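Local atomic coordinates of lasso peptide isopeptidase AtxE2 (Asticcacaulis excentricus, PDB entry 5TXE), a protein that hydrolyses the isopeptide bond of the threaded lasso peptides astexin-2 and astexin-3, turning them into linear peptides. Residues 39-44 with 649-654; 43-48 with 78-83; 545-550 with 655-660. The protein carries 1 engineered substitution. One frame throughout, in Å; residues are numbered along the deposited sequence.

Interaction 1. Residues 39-44 with 649-654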
loop_
_atom_site.group_PDB
_atom_site.type_symbol
_atom_site.label_atom_id
_atom_site.label_comp_id
_atom_site.label_asym_id
_atom_site.label_seq_id
_atom_site.Cartn_x
_atom_site.Cartn_y
_atom_site.Cartn_z
ATOM N N THR A 39 -8.803 -4.701 20.287
ATOM C CA THR A 39 -9.389 -5.905 19.694
ATOM C C THR A 39 -9.571 -5.747 18.191
ATOM O O THR A 39 -9.380 -4.651 17.640
ATOM C CB THR A 39 -10.749 -6.174 20.287
ATOM O OG1 THR A 39 -11.577 -5.069 19.988
ATOM C CG2 THR A 39 -10.650 -6.362 21.819
ATOM N N PRO A 40 -9.902 -6.847 17.499
ATOM C CA PRO A 40 -10.175 -6.663 16.059
ATOM C C PRO A 40 -11.294 -5.653 15.765
ATOM O O PRO A 40 -11.200 -4.926 14.819
ATOM C CB PRO A 40 -10.601 -8.053 15.609
ATOM C CG PRO A 40 -9.914 -8.970 16.578
ATOM C CD PRO A 40 -10.030 -8.259 17.890
ATOM N N GLU A 41 -12.300 -5.592 16.624
ATOM C CA GLU A 41 -13.427 -4.617 16.532
ATOM C C GLU A 41 -12.928 -3.174 16.637
ATOM O O GLU A 41 -13.396 -2.307 15.930
ATOM C CB GLU A 41 -14.536 -4.944 17.591
ATOM C CG GLU A 41 -15.416 -6.207 17.281
ATOM C CD GLU A 41 -14.692 -7.584 17.454
ATOM O OE1 GLU A 41 -13.665 -7.691 18.232
ATOM O OE2 GLU A 41 -15.126 -8.598 16.786
ATOM N N VAL A 42 -11.932 -2.938 17.486
ATOM C CA VAL A 42 -11.351 -1.614 17.620
ATOM C C VAL A 42 -10.499 -1.295 16.390
ATOM O O VAL A 42 -10.627 -0.232 15.806
ATOM C CB VAL A 42 -10.510 -1.494 18.930
ATOM C CG1 VAL A 42 -9.853 -0.117 19.053
ATOM C CG2 VAL A 42 -11.406 -1.734 20.145
ATOM N N LEU A 43 -9.653 -2.242 15.982
ATOM C CA LEU A 43 -8.712 -2.004 14.890
ATOM C C LEU A 43 -9.417 -1.707 13.570
ATOM O O LEU A 43 -9.062 -0.781 12.845
ATOM C CB LEU A 43 -7.810 -3.216 14.724
ATOM C CG LEU A 43 -6.775 -3.149 13.619
ATOM C CD1 LEU A 43 -5.818 -1.989 13.902
ATOM C CD2 LEU A 43 -6.003 -4.461 13.493
ATOM N N VAL A 44 -10.429 -2.494 13.239
ATOM C CA VAL A 44 -11.069 -2.302 11.959
ATOM C C VAL A 44 -11.768 -0.941 11.893
ATOM O O VAL A 44 -11.915 -0.375 10.808
ATOM C CB VAL A 44 -12.038 -3.455 11.612
ATOM C CG1 VAL A 44 -13.295 -3.406 12.463
ATOM C CG2 VAL A 44 -12.500 -3.355 10.158
ATOM N N VAL A 649 -11.808 -11.716 8.470
ATOM C CA VAL A 649 -10.459 -12.172 8.224
ATOM C C VAL A 649 -9.580 -12.072 9.506
ATOM O O VAL A 649 -8.945 -13.040 9.909
ATOM C CB VAL A 649 -9.830 -11.355 7.102
ATOM C CG1 VAL A 649 -8.314 -11.634 6.979
ATOM C CG2 VAL A 649 -10.480 -11.744 5.793
ATOM N N TYR A 650 -9.578 -10.889 10.134
ATOM C CA TYR A 650 -8.900 -10.672 11.412
ATOM C C TYR A 650 -9.249 -11.759 12.405
ATOM O O TYR A 650 -8.366 -12.386 13.000
ATOM C CB TYR A 650 -9.314 -9.362 12.052
ATOM C CG TYR A 650 -8.760 -8.070 11.482
ATOM C CD1 TYR A 650 -7.783 -8.023 10.481
ATOM C CD2 TYR A 650 -9.204 -6.853 11.990
ATOM C CE1 TYR A 650 -7.311 -6.801 9.975
ATOM C CE2 TYR A 650 -8.697 -5.640 11.539
ATOM C CZ TYR A 650 -7.747 -5.611 10.553
ATOM O OH TYR A 650 -7.285 -4.389 10.201
ATOM N N ASN A 651 -10.541 -12.001 12.587
ATOM C CA ASN A 651 -10.981 -12.935 13.637
ATOM C C ASN A 651 -10.650 -14.376 13.338
ATOM O O ASN A 651 -10.271 -15.119 14.237
ATOM C CB ASN A 651 -12.468 -12.831 13.851
ATOM C CG ASN A 651 -12.826 -11.634 14.701
ATOM O OD1 ASN A 651 -12.130 -11.319 15.629
ATOM N ND2 ASN A 651 -13.918 -10.995 14.403
ATOM N N ARG A 652 -10.779 -14.788 12.080
ATOM C CA ARG A 652 -10.467 -16.139 11.765
ATOM C C ARG A 652 -8.945 -16.381 11.835
ATOM O O ARG A 652 -8.487 -17.487 12.123
ATOM C CB ARG A 652 -11.020 -16.489 10.388
ATOM C CG ARG A 652 -10.970 -17.984 10.107
ATOM C CD ARG A 652 -11.498 -18.276 8.697
ATOM N NE ARG A 652 -12.962 -18.260 8.610
ATOM C CZ ARG A 652 -13.686 -17.299 8.048
ATOM N NH1 ARG A 652 -13.138 -16.246 7.583
ATOM N NH2 ARG A 652 -15.005 -17.398 8.011
ATOM N N THR A 653 -8.167 -15.386 11.459
ATOM C CA THR A 653 -6.759 -15.555 11.493
ATOM C C THR A 653 -6.256 -15.662 12.953
ATOM O O THR A 653 -5.408 -16.489 13.247
ATOM C CB THR A 653 -6.072 -14.400 10.788
ATOM O OG1 THR A 653 -6.186 -14.628 9.396
ATOM C CG2 THR A 653 -4.598 -14.348 11.142
ATOM N N ILE A 654 -6.831 -14.875 13.865
ATOM C CA ILE A 654 -6.525 -15.030 15.292
ATOM C C ILE A 654 -6.970 -16.390 15.782
ATOM O O ILE A 654 -6.215 -17.079 16.471
ATOM C CB ILE A 654 -7.158 -13.927 16.120
ATOM C CG1 ILE A 654 -6.446 -12.633 15.827
ATOM C CG2 ILE A 654 -7.045 -14.187 17.609
ATOM C CD1 ILE A 654 -7.184 -11.410 16.319
HETATM O O HOH W 1 -7.961 -1.715 9.824
#

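Interaction 2. Residues 43-48 with 78-83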
loop_
_atom_site.group_PDB
_atom_site.type_symbol
_atom_site.label_atom_id
_atom_site.label_comp_id
_atom_site.label_asym_id
_atom_site.label_seq_id
_atom_site.Cartn_x
_atom_site.Cartn_y
_atom_site.Cartn_z
ATOM N N LEU A 43 -9.653 -2.242 15.982
ATOM C CA LEU A 43 -8.712 -2.004 14.890
ATOM C C LEU A 43 -9.417 -1.707 13.570
ATOM O O LEU A 43 -9.062 -0.781 12.845
ATOM C CB LEU A 43 -7.810 -3.216 14.724
ATOM C CG LEU A 43 -6.775 -3.149 13.619
ATOM C CD1 LEU A 43 -5.818 -1.989 13.902
ATOM C CD2 LEU A 43 -6.003 -4.461 13.493
ATOM N N VAL A 44 -10.429 -2.494 13.239
ATOM C CA VAL A 44 -11.069 -2.302 11.959
ATOM C C VAL A 44 -11.768 -0.941 11.893
ATOM O O VAL A 44 -11.915 -0.375 10.808
ATOM C CB VAL A 44 -12.038 -3.455 11.612
ATOM C CG1 VAL A 44 -13.295 -3.406 12.463
ATOM C CG2 VAL A 44 -12.500 -3.355 10.158
ATOM N N ARG A 45 -12.157 -0.383 13.039
ATOM C CA ARG A 45 -12.808 0.920 13.040
ATOM C C ARG A 45 -11.861 2.126 13.137
ATOM O O ARG A 45 -12.334 3.251 13.169
ATOM C CB ARG A 45 -13.780 0.979 14.208
ATOM C CG ARG A 45 -14.988 0.061 14.082
ATOM C CD ARG A 45 -15.826 0.138 15.352
ATOM N NE ARG A 45 -17.134 -0.468 15.193
ATOM C CZ ARG A 45 -17.378 -1.750 15.324
ATOM N NH1 ARG A 45 -16.397 -2.602 15.593
ATOM N NH2 ARG A 45 -18.613 -2.192 15.192
ATOM N N LEU A 46 -10.555 1.916 13.252
ATOM C CA LEU A 46 -9.604 3.094 13.290
ATOM C C LEU A 46 -9.596 3.780 11.954
ATOM O O LEU A 46 -9.317 3.149 10.918
ATOM C CB LEU A 46 -8.201 2.662 13.680
ATOM C CG LEU A 46 -8.051 2.130 15.118
ATOM C CD1 LEU A 46 -6.662 1.577 15.400
ATOM C CD2 LEU A 46 -8.367 3.213 16.132
ATOM N N ALA A 47 -9.961 5.061 11.952
ATOM C CA ALA A 47 -10.096 5.828 10.742
ATOM C C ALA A 47 -8.756 6.047 10.078
ATOM O O ALA A 47 -7.715 5.802 10.706
ATOM C CB ALA A 47 -10.716 7.161 11.066
ATOM N N ASP A 48 -8.808 6.425 8.804
ATOM C CA ASP A 48 -7.622 6.635 7.988
ATOM C C ASP A 48 -7.818 7.873 7.090
ATOM O O ASP A 48 -8.929 8.409 6.956
ATOM C CB ASP A 48 -7.289 5.386 7.146
ATOM C CG ASP A 48 -5.729 5.168 6.953
ATOM O OD1 ASP A 48 -4.857 6.004 7.407
ATOM O OD2 ASP A 48 -5.369 4.147 6.302
ATOM N N ASP A 78 -17.103 0.591 8.990
ATOM C CA ASP A 78 -18.124 0.091 9.902
ATOM C C ASP A 78 -18.471 -1.313 9.482
ATOM O O ASP A 78 -19.104 -1.499 8.451
ATOM C CB ASP A 78 -19.374 0.971 9.857
ATOM C CG ASP A 78 -20.493 0.461 10.817
ATOM O OD1 ASP A 78 -20.378 -0.633 11.437
ATOM O OD2 ASP A 78 -21.501 1.181 10.974
ATOM N N PRO A 79 -18.075 -2.306 10.281
ATOM C CA PRO A 79 -18.234 -3.707 9.909
ATOM C C PRO A 79 -19.643 -4.246 10.134
ATOM O O PRO A 79 -19.991 -5.268 9.568
ATOM C CB PRO A 79 -17.215 -4.424 10.780
ATOM C CG PRO A 79 -17.062 -3.551 11.963
ATOM C CD PRO A 79 -17.294 -2.143 11.510
ATOM N N VAL A 80 -20.484 -3.496 10.848
ATOM C CA VAL A 80 -21.866 -3.922 11.056
ATOM C C VAL A 80 -22.679 -3.570 9.844
ATOM O O VAL A 80 -23.419 -4.408 9.321
ATOM C CB VAL A 80 -22.448 -3.306 12.333
ATOM C CG1 VAL A 80 -23.938 -3.648 12.492
ATOM C CG2 VAL A 80 -21.685 -3.832 13.549
ATOM N N THR A 81 -22.547 -2.342 9.355
ATOM C CA THR A 81 -23.251 -1.953 8.136
ATOM C C THR A 81 -22.466 -2.391 6.943
ATOM O O THR A 81 -22.995 -2.381 5.831
ATOM C CB THR A 81 -23.378 -0.415 7.957
ATOM O OG1 THR A 81 -22.044 0.165 8.031
ATOM C CG2 THR A 81 -24.269 0.166 9.025
ATOM N N ASN A 82 -21.212 -2.786 7.144
ATOM C CA ASN A 82 -20.340 -3.244 6.040
ATOM C C ASN A 82 -20.117 -2.171 5.002
ATOM O O ASN A 82 -20.179 -2.401 3.821
ATOM C CB ASN A 82 -20.807 -4.548 5.377
ATOM C CG ASN A 82 -19.733 -5.116 4.449
ATOM O OD1 ASN A 82 -18.541 -4.964 4.719
ATOM N ND2 ASN A 82 -20.138 -5.728 3.334
ATOM N N LEU A 83 -19.847 -0.980 5.494
ATOM C CA LEU A 83 -19.635 0.209 4.678
ATOM C C LEU A 83 -18.599 1.108 5.282
ATOM O O LEU A 83 -18.552 1.289 6.501
ATOM C CB LEU A 83 -20.925 1.025 4.579
ATOM C CG LEU A 83 -22.019 0.519 3.631
ATOM C CD1 LEU A 83 -23.313 1.362 3.809
ATOM C CD2 LEU A 83 -21.616 0.512 2.164
HETATM O O HOH W 2 -20.433 -0.452 14.188
#

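Interaction 3. Residues 545-550 with 655-660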
loop_
_atom_site.group_PDB
_atom_site.type_symbol
_atom_site.label_atom_id
_atom_site.label_comp_id
_atom_site.label_asym_id
_atom_site.label_seq_id
_atom_site.Cartn_x
_atom_site.Cartn_y
_atom_site.Cartn_z
ATOM N N ALA A 545 2.362 -23.103 11.475
ATOM C CA ALA A 545 1.026 -22.724 10.919
ATOM C C ALA A 545 1.166 -21.511 10.025
ATOM O O ALA A 545 2.132 -20.731 10.190
ATOM C CB ALA A 545 0.036 -22.473 12.022
ATOM N N ALA A 546 0.286 -21.397 9.036
ATOM C CA ALA A 546 0.349 -20.285 8.121
ATOM C C ALA A 546 -1.018 -19.829 7.657
ATOM O O ALA A 546 -1.988 -20.609 7.695
ATOM C CB ALA A 546 1.235 -20.618 6.958
ATOM N N VAL A 547 -1.083 -18.549 7.273
ATOM C CA VAL A 547 -2.207 -17.942 6.665
ATOM C C VAL A 547 -1.712 -17.162 5.470
ATOM O O VAL A 547 -0.674 -16.524 5.546
ATOM C CB VAL A 547 -2.921 -16.999 7.616
ATOM C CG1 VAL A 547 -4.099 -16.332 6.904
ATOM C CG2 VAL A 547 -3.440 -17.779 8.826
ATOM N N THR A 548 -2.427 -17.252 4.340
ATOM C CA THR A 548 -2.122 -16.451 3.152
ATOM C C THR A 548 -3.425 -15.891 2.570
ATOM O O THR A 548 -4.477 -16.491 2.742
ATOM C CB THR A 548 -1.334 -17.273 2.126
ATOM O OG1 THR A 548 -1.022 -16.460 1.032
ATOM C CG2 THR A 548 -2.134 -18.430 1.531
ATOM N N SER A 549 -3.375 -14.772 1.894
ATOM C CA SER A 549 -4.562 -14.198 1.266
ATOM C C SER A 549 -4.761 -14.703 -0.164
ATOM O O SER A 549 -5.821 -14.522 -0.740
ATOM C CB SER A 549 -4.425 -12.714 1.189
ATOM O OG SER A 549 -3.432 -12.405 0.221
ATOM N N SER A 550 -3.755 -15.328 -0.725
ATOM C CA SER A 550 -3.860 -15.870 -2.050
ATOM C C SER A 550 -2.970 -17.103 -2.249
ATOM O O SER A 550 -2.059 -17.378 -1.474
ATOM C CB SER A 550 -3.471 -14.829 -3.089
ATOM O OG SER A 550 -2.107 -14.451 -2.929
ATOM N N ASP A 655 -8.168 -16.817 15.415
ATOM C CA ASP A 655 -8.640 -18.097 15.882
ATOM C C ASP A 655 -7.708 -19.203 15.377
ATOM O O ASP A 655 -7.445 -20.191 16.064
ATOM C CB ASP A 655 -10.038 -18.419 15.358
ATOM C CG ASP A 655 -11.150 -17.546 15.940
ATOM O OD1 ASP A 655 -10.910 -16.783 16.895
ATOM O OD2 ASP A 655 -12.287 -17.598 15.410
ATOM N N TRP A 656 -7.271 -19.067 14.143
ATOM C CA TRP A 656 -6.475 -20.107 13.534
ATOM C C TRP A 656 -5.171 -20.273 14.305
ATOM O O TRP A 656 -4.792 -21.401 14.626
ATOM C CB TRP A 656 -6.186 -19.761 12.097
ATOM C CG TRP A 656 -5.366 -20.673 11.312
ATOM C CD1 TRP A 656 -4.070 -20.482 10.971
ATOM C CD2 TRP A 656 -5.788 -21.818 10.610
ATOM N NE1 TRP A 656 -3.632 -21.464 10.139
ATOM C CE2 TRP A 656 -4.667 -22.316 9.902
ATOM C CE3 TRP A 656 -6.985 -22.513 10.533
ATOM C CZ2 TRP A 656 -4.712 -23.467 9.155
ATOM C CZ3 TRP A 656 -7.035 -23.662 9.730
ATOM C CH2 TRP A 656 -5.937 -24.096 9.020
ATOM N N PHE A 657 -4.463 -19.171 14.516
ATOM C CA PHE A 657 -3.214 -19.245 15.276
ATOM C C PHE A 657 -3.399 -19.659 16.751
ATOM O O PHE A 657 -2.607 -20.438 17.275
ATOM C CB PHE A 657 -2.434 -17.975 15.145
ATOM C CG PHE A 657 -1.767 -17.798 13.798
ATOM C CD1 PHE A 657 -1.001 -18.781 13.273
ATOM C CD2 PHE A 657 -2.004 -16.689 13.048
ATOM C CE1 PHE A 657 -0.441 -18.646 12.021
ATOM C CE2 PHE A 657 -1.428 -16.519 11.805
ATOM C CZ PHE A 657 -0.618 -17.483 11.307
ATOM N N ARG A 658 -4.472 -19.235 17.396
ATOM C CA ARG A 658 -4.765 -19.735 18.742
ATOM C C ARG A 658 -4.984 -21.235 18.754
ATOM O O ARG A 658 -4.537 -21.929 19.679
ATOM C CB ARG A 658 -5.982 -19.075 19.355
ATOM C CG ARG A 658 -5.741 -17.639 19.722
ATOM C CD ARG A 658 -6.961 -17.000 20.414
ATOM N NE ARG A 658 -7.065 -17.481 21.777
ATOM C CZ ARG A 658 -8.150 -17.972 22.368
ATOM N NH1 ARG A 658 -9.341 -18.001 21.775
ATOM N NH2 ARG A 658 -8.033 -18.398 23.613
ATOM N N PHE A 659 -5.647 -21.752 17.719
ATOM C CA PHE A 659 -5.931 -23.162 17.634
ATOM C C PHE A 659 -4.639 -23.962 17.443
ATOM O O PHE A 659 -4.400 -24.904 18.184
ATOM C CB PHE A 659 -6.976 -23.472 16.520
ATOM C CG PHE A 659 -7.306 -24.951 16.343
ATOM C CD1 PHE A 659 -8.251 -25.553 17.103
ATOM C CD2 PHE A 659 -6.630 -25.707 15.421
ATOM C CE1 PHE A 659 -8.516 -26.911 16.963
ATOM C CE2 PHE A 659 -6.910 -27.036 15.242
ATOM C CZ PHE A 659 -7.853 -27.638 16.008
ATOM N N TRP A 660 -3.827 -23.617 16.451
ATOM C CA TRP A 660 -2.703 -24.426 16.124
ATOM C C TRP A 660 -1.508 -24.143 16.956
ATOM O O TRP A 660 -0.716 -25.059 17.166
ATOM C CB TRP A 660 -2.288 -24.244 14.702
ATOM C CG TRP A 660 -3.333 -24.695 13.725
ATOM C CD1 TRP A 660 -4.165 -23.905 12.990
ATOM C CD2 TRP A 660 -3.598 -26.038 13.345
ATOM N NE1 TRP A 660 -4.931 -24.689 12.150
ATOM C CE2 TRP A 660 -4.603 -26.005 12.366
ATOM C CE3 TRP A 660 -3.083 -27.275 13.756
ATOM C CZ2 TRP A 660 -5.104 -27.143 11.789
ATOM C CZ3 TRP A 660 -3.582 -28.415 13.188
ATOM C CH2 TRP A 660 -4.601 -28.340 12.210
#

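Interaction 1. Residues 39-44 with 649-654
Y650 carries the tight part of this contact. With CG anti to its carbonyl carbon (chi1 -75°), it sends its ring from helix 649-654 against the short N-terminal helix 40-44. L43, whose CG is anti to the backbone N, crosses the tyrosine at about a right angle and brings L43 CD2 to 3.5 Å from Y650 CE2. At the ring edge, near its plane, lie P40 O and V44 N, the two ends of one helical hydrogen bond, and V44 CB stands 4.0 Å from Y650 CE2. The hydroxyl of this buried residue has two partners: it is hydrogen-bonded to D450, and a water donates to Y650 OH at 2.8 Å while bonding weakly to L43 O. P40 CG meets I654 CD1, one turn after Y650, tip to tip at 3.7 Å, and is 3.4 Å from N651 OD1, beside the tyrosine in sequence. P456 of helix 454-459 touches both P40 and I654.

The outer side is looser. E41 starts away from the partner helix but bends at chi2, so that E41 OE2 comes back to 3.6 Å from N651 ND2, their flat groups 23° apart. No direct hydrogen bond joins the segments. The two helix axes, 10.5 Å apart at closest, run at 143° to each other, an apolar helix-helix packing that docks the N-terminal segment onto the alpha/beta-hydrolase domain, as in prolyl oligopeptidase.

Interaction 2. Residues 43-48 with 78-83
The tight turn of a beta-hairpin, linking strands 69-78 and 83-92 of an antiparallel sheet in what is probably the beta-propeller domain, supplies one half of this contact; the chain leaving helix 40-44 supplies the other. The turn is built on D78, which faces both N82 and L83 in a G1 beta bulge, N82 taking the left-handed backbone conformation. D78 also forms an Asx turn: V80 N donates to D78 OD1 at 2.9 Å, meeting the oxygen from above the carboxylate plane, 39° out of it, and T81 N adds a weak bond to the same atom.

Against this turn lies R45, extended from CG to NE and crossing P79 at about a right angle. P79 CG lies over one face of the guanidinium, offset toward the rim, 3.8 Å from R45 CZ. At the guanidinium edge, R45 NH2 is 3.9 Å from V80 CG2. In the plane of the same group sits a water that accepts from R45 NH2 at 2.7 Å and donates to D78 OD1 at 2.8 Å. Direct pairing is absent: D78 OD1 is 4.4 Å from R45 NH2 and well out of the guanidinium plane, so the opposite charges would interact only through space and through the water. R45 NH1 donates to E41 O; together with the water on NH2 this would limit rotation of the group.

On the inner side V44 CG1, in the crowded position between backbone N and carbonyl carbon (chi1 72°), meets P79 CG at 3.8 Å, and P79 touches L647 of helix 643-662. N82 bonds to Q642 and A644 near the start of that helix. A hairpin turn with an Asx turn and a G1 bulge meets the hydrolase side, an interface characteristic of the two-domain prolyl oligopeptidase fold.

Interaction 3. Residues 545-550 with 655-660
Apolar packing dominates where helix 655-660 lies over strand 545-548, the two running nearly antiparallel at 168° with axes 9.0 Å apart. V547 CG2, anti to its carbonyl carbon, reaches between two aromatic side chains, 3.5 Å from W656 CD1 and 3.8 Å from F657 CZ. A545, pointing at the helix, places its CB 3.9 Å from F657 CE1 and 4.0 Å from W660 CB, so a single methyl fills the angle between residues three apart on the helix.

Aromatic groups on the helix also pack on one another. W656 swings out with CG anti to the backbone N (chi1 179°), W660 NE1 stands above one face of its indole, offset toward the rim, and W678 of helix 672-684 makes an edge-to-face contact with it. W656 CD1 in turn lies above one face of the F657 ring.

Polar contacts are few. W656 NE1 donates to A546 O at 3.1 Å, but the N-H...O angle of 125° makes this bond weak. A545 O lies at the edge of the F657 ring, in its plane.

Strand 545-548 runs beside strand 521-525, which leads to the nucleophile position, here the engineered A527, and the side chain of V547 is about 12 Å from that of E610, the probable acid of the charge relay system. Contact chemistry of this kind, buried and almost wholly nonpolar, implies that shape and aromatic bulk, more than hydrogen bonding, set the helix on the catalytic sheet.

In the fold
Interactions 1 and 3 use successive turns of one long helix, 643-662, and touch where T653 packs on V547. Interaction 3 is the core contact, five of its six touching residues buried, and joins that helix to the central hydrolase sheet through aromatic rings. Interaction 1 is partly buried and joins the same helix to 40-44, mixing apolar packing with a tyrosine hydroxyl held by D450 and a water. Interaction 2 continues from 40-44 to a hairpin turn of the probable propeller domain, where a guanidinium against a proline and a water bridging it to an aspartate replace aromatic packing. The buried contact is nearly nonpolar, whereas the two partly buried ones also use water and charged groups.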